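Local structure of calmodulin, putative (Toxoplasma gondii, 6TJ6) at residues A13-D18 with G25-L30; L30-C35 with A58-K63; K75-F80 with G86-D91. The protein probably binds calcium through EF-hand motifs and, by its family, may serve as a light chain; here it is bound to other protein chains. All blocks are in the same frame, centred on the assembly; numbering follows the deposited sequence.

Contact 1 (A13-D18 with G25-L30)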
loop_
_atom_site.group_PDB
_atom_site.type_symbol
_atom_site.label_atom_id
_atom_site.label_comp_id
_atom_site.label_asym_id
_atom_site.label_seq_id
_atom_site.Cartn_x
_atom_site.Cartn_y
_atom_site.Cartn_z
ATOM N N ALA A 13 3.179 -1.446 -6.247
ATOM C CA ALA A 13 2.710 -0.410 -5.326
ATOM C C ALA A 13 3.744 -0.095 -4.248
ATOM O O ALA A 13 3.858 1.058 -3.815
ATOM C CB ALA A 13 1.390 -0.834 -4.686
ATOM N N LEU A 14 4.513 -1.096 -3.819
ATOM C CA LEU A 14 5.447 -0.908 -2.714
ATOM C C LEU A 14 6.731 -0.224 -3.150
ATOM O O LEU A 14 7.348 0.482 -2.345
ATOM C CB LEU A 14 5.779 -2.252 -2.063
ATOM C CG LEU A 14 4.655 -2.936 -1.280
ATOM C CD1 LEU A 14 5.070 -4.331 -0.838
ATOM C CD2 LEU A 14 4.241 -2.090 -0.094
ATOM N N PHE A 15 7.159 -0.414 -4.397
ATOM C CA PHE A 15 8.410 0.185 -4.843
ATOM C C PHE A 15 8.219 1.426 -5.707
ATOM O O PHE A 15 9.210 1.993 -6.181
ATOM C CB PHE A 15 9.259 -0.857 -5.572
ATOM C CG PHE A 15 9.946 -1.810 -4.639
ATOM C CD1 PHE A 15 11.161 -1.478 -4.066
ATOM C CD2 PHE A 15 9.363 -3.020 -4.305
ATOM C CE1 PHE A 15 11.793 -2.344 -3.193
ATOM C CE2 PHE A 15 9.991 -3.888 -3.433
ATOM C CZ PHE A 15 11.208 -3.550 -2.877
ATOM N N ASP A 16 6.977 1.871 -5.908
ATOM C CA ASP A 16 6.690 3.169 -6.517
ATOM C C ASP A 16 6.794 4.218 -5.409
ATOM O O ASP A 16 5.800 4.702 -4.859
ATOM C CB ASP A 16 5.313 3.155 -7.176
ATOM C CG ASP A 16 4.899 4.514 -7.706
ATOM O OD1 ASP A 16 5.771 5.379 -7.925
ATOM O OD2 ASP A 16 3.678 4.713 -7.897
ATOM N N THR A 17 8.038 4.574 -5.078
ATOM C CA THR A 17 8.285 5.379 -3.888
ATOM C C THR A 17 7.836 6.826 -4.062
ATOM O O THR A 17 7.536 7.500 -3.069
ATOM C CB THR A 17 9.771 5.324 -3.518
ATOM O OG1 THR A 17 10.566 5.726 -4.639
ATOM C CG2 THR A 17 10.156 3.914 -3.108
ATOM N N ASP A 18 7.789 7.329 -5.296
ATOM C CA ASP A 18 7.220 8.651 -5.529
ATOM C C ASP A 18 5.703 8.628 -5.649
ATOM O O ASP A 18 5.081 9.696 -5.648
ATOM C CB ASP A 18 7.815 9.275 -6.795
ATOM C CG ASP A 18 9.328 9.356 -6.758
ATOM O OD1 ASP A 18 9.985 8.562 -7.463
ATOM O OD2 ASP A 18 9.864 10.208 -6.019
ATOM N N GLY A 25 14.782 2.995 -12.215
ATOM C CA GLY A 25 16.117 2.850 -11.656
ATOM C C GLY A 25 16.238 1.641 -10.749
ATOM O O GLY A 25 15.661 0.576 -11.003
ATOM N N ARG A 26 17.002 1.819 -9.667
ATOM C CA ARG A 26 17.256 0.728 -8.733
ATOM C C ARG A 26 15.955 0.098 -8.255
ATOM O O ARG A 26 15.819 -1.133 -8.251
ATOM C CB ARG A 26 18.071 1.240 -7.543
ATOM C CG ARG A 26 18.893 0.179 -6.825
ATOM N N ASP A 27 14.978 0.933 -7.881
ATOM C CA ASP A 27 13.686 0.425 -7.432
ATOM C C ASP A 27 13.137 -0.627 -8.389
ATOM O O ASP A 27 12.677 -1.688 -7.950
ATOM C CB ASP A 27 12.689 1.576 -7.268
ATOM C CG ASP A 27 13.090 2.541 -6.165
ATOM O OD1 ASP A 27 13.291 3.737 -6.463
ATOM O OD2 ASP A 27 13.218 2.100 -5.003
ATOM N N LEU A 28 13.217 -0.370 -9.702
ATOM C CA LEU A 28 12.770 -1.353 -10.685
ATOM C C LEU A 28 13.364 -2.719 -10.385
ATOM O O LEU A 28 12.636 -3.665 -10.049
ATOM C CB LEU A 28 13.128 -0.887 -12.098
ATOM C CG LEU A 28 12.613 -1.709 -13.286
ATOM C CD1 LEU A 28 11.202 -2.238 -13.044
ATOM C CD2 LEU A 28 12.649 -0.882 -14.561
ATOM N N VAL A 29 14.695 -2.821 -10.419
ATOM C CA VAL A 29 15.343 -4.094 -10.116
ATOM C C VAL A 29 14.873 -4.608 -8.764
ATOM O O VAL A 29 14.482 -5.776 -8.627
ATOM C CB VAL A 29 16.875 -3.949 -10.170
ATOM C CG1 VAL A 29 17.543 -5.226 -9.691
ATOM C CG2 VAL A 29 17.319 -3.610 -11.581
ATOM N N LEU A 30 14.833 -3.724 -7.765
ATOM C CA LEU A 30 14.380 -4.125 -6.438
ATOM C C LEU A 30 12.992 -4.745 -6.506
ATOM O O LEU A 30 12.782 -5.871 -6.034
ATOM C CB LEU A 30 14.406 -2.924 -5.489
ATOM C CG LEU A 30 15.685 -2.767 -4.660
ATOM C CD1 LEU A 30 16.937 -3.074 -5.477
ATOM C CD2 LEU A 30 15.767 -1.367 -4.074
#
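Phe15, the last residue of helix 7-15, lies beside Asp27 in the first turn of helix 26-34, their CA atoms 5.9 Å apart, and no hydrogen bond joins the two segments. The Phe15 ring carries the apolar part of the contact. With CG anti to its own carbonyl carbon (chi1 -77°), the side chain reaches across to helix 26-34, where CE1 packs on Leu30 CB at 3.5 Å. The carbonyl carbon of Leu30 stands over the centre of one ring face, 4.1 Å above the plane, so backbone and side chain of this one residue both line the aromatic group. The two side chains cross at about a right angle. Nearer the loop polar atoms come in without bonding: Asp27 CB lies 3.7 Å from the carbonyl oxygen of Phe15, and Thr17 OG1 approaches Asp27 OD1 at 3.8 Å, a proximity rather than a bond. Phe15 also touches Ile23 of strand 22-24 and Ala31 and Ser34 farther along helix 26-34. Directly after Phe15, Asp16 turns its side chain back into the loop, bonding the backbone N atoms of Asp20 and Gly21. This is the helix-loop-helix of an EF-hand, whose calcium ligands include Asp16 and Asp18; no calcium is bound to this chain here.

Contact 2 (L30-C35 with A58-K63)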
loop_
_atom_site.group_PDB
_atom_site.type_symbol
_atom_site.label_atom_id
_atom_site.label_comp_id
_atom_site.label_asym_id
_atom_site.label_seq_id
_atom_site.Cartn_x
_atom_site.Cartn_y
_atom_site.Cartn_z
ATOM N N LEU A 30 14.833 -3.724 -7.765
ATOM C CA LEU A 30 14.380 -4.125 -6.438
ATOM C C LEU A 30 12.992 -4.745 -6.506
ATOM O O LEU A 30 12.782 -5.871 -6.034
ATOM C CB LEU A 30 14.406 -2.924 -5.489
ATOM C CG LEU A 30 15.685 -2.767 -4.660
ATOM C CD1 LEU A 30 16.937 -3.074 -5.477
ATOM C CD2 LEU A 30 15.767 -1.367 -4.074
ATOM N N ALA A 31 12.046 -4.048 -7.145
ATOM C CA ALA A 31 10.708 -4.607 -7.306
ATOM C C ALA A 31 10.787 -6.020 -7.861
ATOM O O ALA A 31 10.248 -6.965 -7.268
ATOM C CB ALA A 31 9.864 -3.713 -8.216
ATOM N N ILE A 32 11.533 -6.194 -8.955
ATOM C CA ILE A 32 11.660 -7.517 -9.553
ATOM C C ILE A 32 12.212 -8.498 -8.530
ATOM O O ILE A 32 11.607 -9.545 -8.255
ATOM C CB ILE A 32 12.533 -7.451 -10.818
ATOM C CG1 ILE A 32 11.864 -6.558 -11.863
ATOM C CG2 ILE A 32 12.769 -8.841 -11.378
ATOM C CD1 ILE A 32 12.729 -6.257 -13.073
ATOM N N ARG A 33 13.332 -8.140 -7.895
ATOM C CA ARG A 33 13.937 -9.058 -6.941
ATOM C C ARG A 33 13.022 -9.309 -5.755
ATOM O O ARG A 33 13.078 -10.386 -5.148
ATOM C CB ARG A 33 15.291 -8.522 -6.469
ATOM C CG ARG A 33 16.341 -8.464 -7.566
ATOM C CD ARG A 33 17.752 -8.377 -6.997
ATOM N NE ARG A 33 18.764 -8.502 -8.042
ATOM C CZ ARG A 33 19.686 -7.583 -8.311
ATOM N NH1 ARG A 33 19.744 -6.464 -7.600
ATOM N NH2 ARG A 33 20.557 -7.789 -9.290
ATOM N N SER A 34 12.146 -8.353 -5.429
ATOM C CA SER A 34 11.259 -8.556 -4.292
ATOM C C SER A 34 10.271 -9.689 -4.533
ATOM O O SER A 34 9.742 -10.248 -3.566
ATOM C CB SER A 34 10.506 -7.266 -3.961
ATOM O OG SER A 34 9.446 -7.034 -4.874
ATOM N N CYS A 35 10.025 -10.051 -5.791
ATOM C CA CYS A 35 9.148 -11.171 -6.101
ATOM C C CYS A 35 9.908 -12.484 -6.244
ATOM O O CYS A 35 9.328 -13.477 -6.696
ATOM C CB CYS A 35 8.352 -10.876 -7.373
ATOM S SG CYS A 35 7.309 -9.400 -7.249
ATOM N N ALA A 58 3.486 -6.900 -17.569
ATOM C CA ALA A 58 3.847 -7.691 -18.742
ATOM C C ALA A 58 5.236 -8.304 -18.593
ATOM O O ALA A 58 5.431 -9.495 -18.877
ATOM C CB ALA A 58 3.768 -6.829 -20.001
ATOM N N TRP A 59 6.211 -7.510 -18.144
ATOM C CA TRP A 59 7.560 -8.030 -17.943
ATOM C C TRP A 59 7.552 -9.200 -16.970
ATOM O O TRP A 59 8.130 -10.259 -17.246
ATOM C CB TRP A 59 8.486 -6.921 -17.434
ATOM C CG TRP A 59 9.947 -7.262 -17.546
ATOM C CD1 TRP A 59 10.803 -6.869 -18.532
ATOM C CD2 TRP A 59 10.718 -8.067 -16.641
ATOM N NE1 TRP A 59 12.061 -7.377 -18.297
ATOM C CE2 TRP A 59 12.035 -8.115 -17.143
ATOM C CE3 TRP A 59 10.425 -8.749 -15.456
ATOM C CZ2 TRP A 59 13.055 -8.820 -16.502
ATOM C CZ3 TRP A 59 11.438 -9.449 -14.820
ATOM C CH2 TRP A 59 12.737 -9.479 -15.345
ATOM N N MET A 60 6.881 -9.032 -15.825
ATOM C CA MET A 60 6.878 -10.078 -14.808
ATOM C C MET A 60 6.092 -11.301 -15.265
ATOM O O MET A 60 6.478 -12.435 -14.956
ATOM C CB MET A 60 6.311 -9.534 -13.495
ATOM C CG MET A 60 7.195 -8.491 -12.820
ATOM S SD MET A 60 8.741 -9.170 -12.187
ATOM C CE MET A 60 8.130 -10.321 -10.957
ATOM N N SER A 61 4.993 -11.102 -16.002
ATOM C CA SER A 61 4.226 -12.241 -16.491
ATOM C C SER A 61 5.029 -13.057 -17.493
ATOM O O SER A 61 5.027 -14.292 -17.436
ATOM C CB SER A 61 2.909 -11.762 -17.115
ATOM O OG SER A 61 2.063 -11.181 -16.138
ATOM N N LYS A 62 5.750 -12.389 -18.396
ATOM C CA LYS A 62 6.566 -13.124 -19.354
ATOM C C LYS A 62 7.777 -13.767 -18.688
ATOM O O LYS A 62 8.215 -14.844 -19.112
ATOM C CB LYS A 62 6.989 -12.192 -20.491
ATOM C CG LYS A 62 5.807 -11.690 -21.317
ATOM C CD LYS A 62 6.123 -10.409 -22.077
ATOM C CE LYS A 62 6.911 -10.682 -23.344
ATOM N NZ LYS A 62 7.141 -9.428 -24.113
ATOM N N LYS A 63 8.318 -13.140 -17.638
ATOM C CA LYS A 63 9.448 -13.732 -16.925
ATOM C C LYS A 63 9.022 -14.976 -16.150
ATOM O O LYS A 63 9.649 -16.036 -16.268
ATOM C CB LYS A 63 10.075 -12.700 -15.984
ATOM C CG LYS A 63 11.253 -13.217 -15.179
ATOM C CD LYS A 63 12.360 -13.725 -16.086
ATOM C CE LYS A 63 13.624 -13.997 -15.299
ATOM N NZ LYS A 63 14.720 -14.540 -16.144
#
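Two helices of the N-terminal half, the exiting helix 26-34 of the EF-hand and the later helix 53-64, pack together through a small buried apolar contact. Ile32 and Met60 lie closest along the backbones, with CA atoms 7.6 Å apart, and the interface is made wholly by side chains. Ile32 is at its centre. Its CD1 methyl sits over one face of the Trp59 indole as a CH-pi contact, 4.0 Å from the centroid of the six-membered ring and 16° off the ring normal. The other branch, CG2, comes to 3.7 Å from Trp59 CZ3, so both methyls of the isoleucine meet the benzene part of the indole. Trp59 CG is anti to the backbone N (chi1 -165°), a setting that swings the indole toward helix 26-34, where it crosses the isoleucine at about a right angle. Met60 takes the neighbouring place. Its SD lies 4.1 Å from Ile32 CG1, and bends at both chi2 and chi3 fold the chain so that CE reaches Cys35, 3.6 Å from CB and 3.9 Å from SG. One methionine thus meets two positions nearly a helical turn apart. On another side of helix 26-34 the Ser34 hydroxyl donates to the carbonyl oxygen of Ala31, in the carbonyl plane and on a lone pair. Phe56, one turn before Met60 on helix 53-64, also packs against Ala31 and Ile32; Val37 touches Ile32 from the following loop, and Ala11 of helix 7-15 meets Ser34 and Cys35.

Contact 3 (K75-F80 with G86-D91)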
loop_
_atom_site.group_PDB
_atom_site.type_symbol
_atom_site.label_atom_id
_atom_site.label_comp_id
_atom_site.label_asym_id
_atom_site.label_seq_id
_atom_site.Cartn_x
_atom_site.Cartn_y
_atom_site.Cartn_z
ATOM N N LYS A 75 17.245 -23.670 -5.346
ATOM C CA LYS A 75 18.444 -24.046 -6.087
ATOM C C LYS A 75 19.637 -23.191 -5.686
ATOM O O LYS A 75 20.763 -23.691 -5.590
ATOM C CB LYS A 75 18.166 -23.923 -7.587
ATOM C CG LYS A 75 19.192 -24.578 -8.491
ATOM C CD LYS A 75 18.603 -24.817 -9.876
ATOM C CE LYS A 75 19.093 -23.798 -10.891
ATOM N NZ LYS A 75 20.457 -24.136 -11.388
ATOM N N SER A 76 19.411 -21.895 -5.458
ATOM C CA SER A 76 20.487 -21.024 -4.995
ATOM C C SER A 76 20.932 -21.397 -3.587
ATOM O O SER A 76 22.131 -21.385 -3.284
ATOM C CB SER A 76 20.044 -19.562 -5.046
ATOM O OG SER A 76 19.694 -19.176 -6.363
ATOM N N PHE A 77 19.980 -21.721 -2.708
ATOM C CA PHE A 77 20.336 -22.131 -1.351
ATOM C C PHE A 77 21.115 -23.440 -1.350
ATOM O O PHE A 77 22.051 -23.613 -0.560
ATOM C CB PHE A 77 19.082 -22.265 -0.489
ATOM C CG PHE A 77 18.690 -21.005 0.224
ATOM C CD1 PHE A 77 19.440 -20.528 1.286
ATOM C CD2 PHE A 77 17.556 -20.307 -0.156
ATOM C CE1 PHE A 77 19.076 -19.370 1.947
ATOM C CE2 PHE A 77 17.185 -19.150 0.501
ATOM C CZ PHE A 77 17.945 -18.681 1.555
ATOM N N LYS A 78 20.744 -24.377 -2.229
ATOM C CA LYS A 78 21.371 -25.695 -2.218
ATOM C C LYS A 78 22.850 -25.642 -2.581
ATOM O O LYS A 78 23.590 -26.576 -2.254
ATOM C CB LYS A 78 20.636 -26.640 -3.172
ATOM C CG LYS A 78 20.943 -28.109 -2.923
ATOM C CD LYS A 78 20.633 -28.971 -4.133
ATOM C CE LYS A 78 21.072 -30.412 -3.906
ATOM N NZ LYS A 78 22.323 -30.755 -4.640
ATOM N N ALA A 79 23.297 -24.575 -3.247
ATOM C CA ALA A 79 24.718 -24.422 -3.537
ATOM C C ALA A 79 25.552 -24.297 -2.271
ATOM O O ALA A 79 26.746 -24.616 -2.294
ATOM C CB ALA A 79 24.944 -23.203 -4.432
ATOM N N PHE A 80 24.953 -23.845 -1.170
ATOM C CA PHE A 80 25.641 -23.725 0.108
ATOM C C PHE A 80 25.190 -24.793 1.096
ATOM O O PHE A 80 25.422 -24.660 2.300
ATOM C CB PHE A 80 25.433 -22.327 0.684
ATOM C CG PHE A 80 25.659 -21.231 -0.315
ATOM C CD1 PHE A 80 26.944 -20.811 -0.622
ATOM C CD2 PHE A 80 24.588 -20.629 -0.957
ATOM C CE1 PHE A 80 27.157 -19.806 -1.546
ATOM C CE2 PHE A 80 24.792 -19.623 -1.884
ATOM C CZ PHE A 80 26.080 -19.210 -2.179
ATOM N N GLY A 86 19.359 -30.482 3.135
ATOM C CA GLY A 86 18.313 -29.483 3.070
ATOM C C GLY A 86 18.485 -28.340 4.040
ATOM O O GLY A 86 17.495 -27.707 4.417
ATOM N N THR A 87 19.717 -28.054 4.464
ATOM C CA THR A 87 19.970 -27.021 5.458
ATOM C C THR A 87 21.160 -26.166 5.044
ATOM O O THR A 87 22.059 -26.624 4.335
ATOM C CB THR A 87 20.250 -27.609 6.848
ATOM O OG1 THR A 87 21.564 -28.179 6.873
ATOM C CG2 THR A 87 19.232 -28.678 7.221
ATOM N N VAL A 88 21.158 -24.914 5.506
ATOM C CA VAL A 88 22.309 -24.027 5.384
ATOM C C VAL A 88 22.566 -23.380 6.738
ATOM O O VAL A 88 21.651 -23.207 7.550
ATOM C CB VAL A 88 22.123 -22.944 4.293
ATOM C CG1 VAL A 88 21.897 -23.579 2.930
ATOM C CG2 VAL A 88 20.988 -21.993 4.655
ATOM N N SER A 89 23.827 -23.022 6.975
ATOM C CA SER A 89 24.227 -22.446 8.252
ATOM C C SER A 89 23.625 -21.057 8.433
ATOM O O SER A 89 23.689 -20.216 7.532
ATOM C CB SER A 89 25.750 -22.380 8.343
ATOM O OG SER A 89 26.157 -21.394 9.274
ATOM N N ALA A 90 23.048 -20.816 9.613
ATOM C CA ALA A 90 22.384 -19.541 9.864
ATOM C C ALA A 90 23.389 -18.403 10.005
ATOM O O ALA A 90 23.161 -17.300 9.492
ATOM C CB ALA A 90 21.509 -19.644 11.113
ATOM N N ASP A 91 24.506 -18.644 10.698
ATOM C CA ASP A 91 25.474 -17.572 10.905
ATOM C C ASP A 91 26.221 -17.234 9.620
ATOM O O ASP A 91 26.595 -16.074 9.413
ATOM C CB ASP A 91 26.446 -17.949 12.024
ATOM C CG ASP A 91 27.107 -16.736 12.654
HETATM O O HOH W 1 25.420 -23.365 4.481
#
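Val88 meets Phe77 and Phe80 where the entering helix 69-78 of an EF-hand in the C-terminal half faces the short, weakly bonded strand 88-89 within its loop. The valine is the principal element, and its two methyls do different work. CG1, anti to the carbonyl carbon (chi1 -60°), points at the backbone of Phe77 and Phe80. Val88 CG1 lies 3.5 Å from Phe77 O, and Val88 CG1 is 3.7 Å from Phe80 O. CG2 turns to the aromatic side chain instead and comes to 4.0 Å from Phe77 CD1, obliquely to the ring. Phe77 and Val88 cross at about a right angle. Phe80 adds its backbone and CB to the contact, whereas its ring leads away from Val88 and stacks on an aromatic side chain of another protein's chain. The Phe77 ring lies nearly parallel to that of Tyr126 and also touches Phe129 and Val130 of helix 127-134, which ties the valine contact to the last helix of the same lobe. In the loop itself, Thr87 OG1 is hydrogen-bonded to Asp85 OD1; the sequence here is consistent with an EF-hand loop, but no metal is bound. A water joins the two segments through their backbones: it donates to the carbonyl oxygen of Phe80 at 2.5 Å and accepts from the backbone N of Ser89 at 3.0 Å.

The three contacts follow one another along the chain. Contacts 1 and 2 share Leu30 and helix 26-34, with centres 11 Å apart, and they touch directly: Phe15 CE2 reaches Ser34 CB at 3.5 Å. Helix 26-34 therefore packs on helix 7-15 within its own EF-hand and on helix 53-64 beyond it. Contact 3 lies on the opposite side of the chain's centre, about 28 Å from contact 1 and 24 Å from contact 2, centre to centre, and touches neither. Helix 53-64 of contact 2 is followed in sequence by helix 69-78 of contact 3. The arrangement reflects the two-lobed plan of calmodulin-like proteins, each half having its own two-stranded antiparallel sheet.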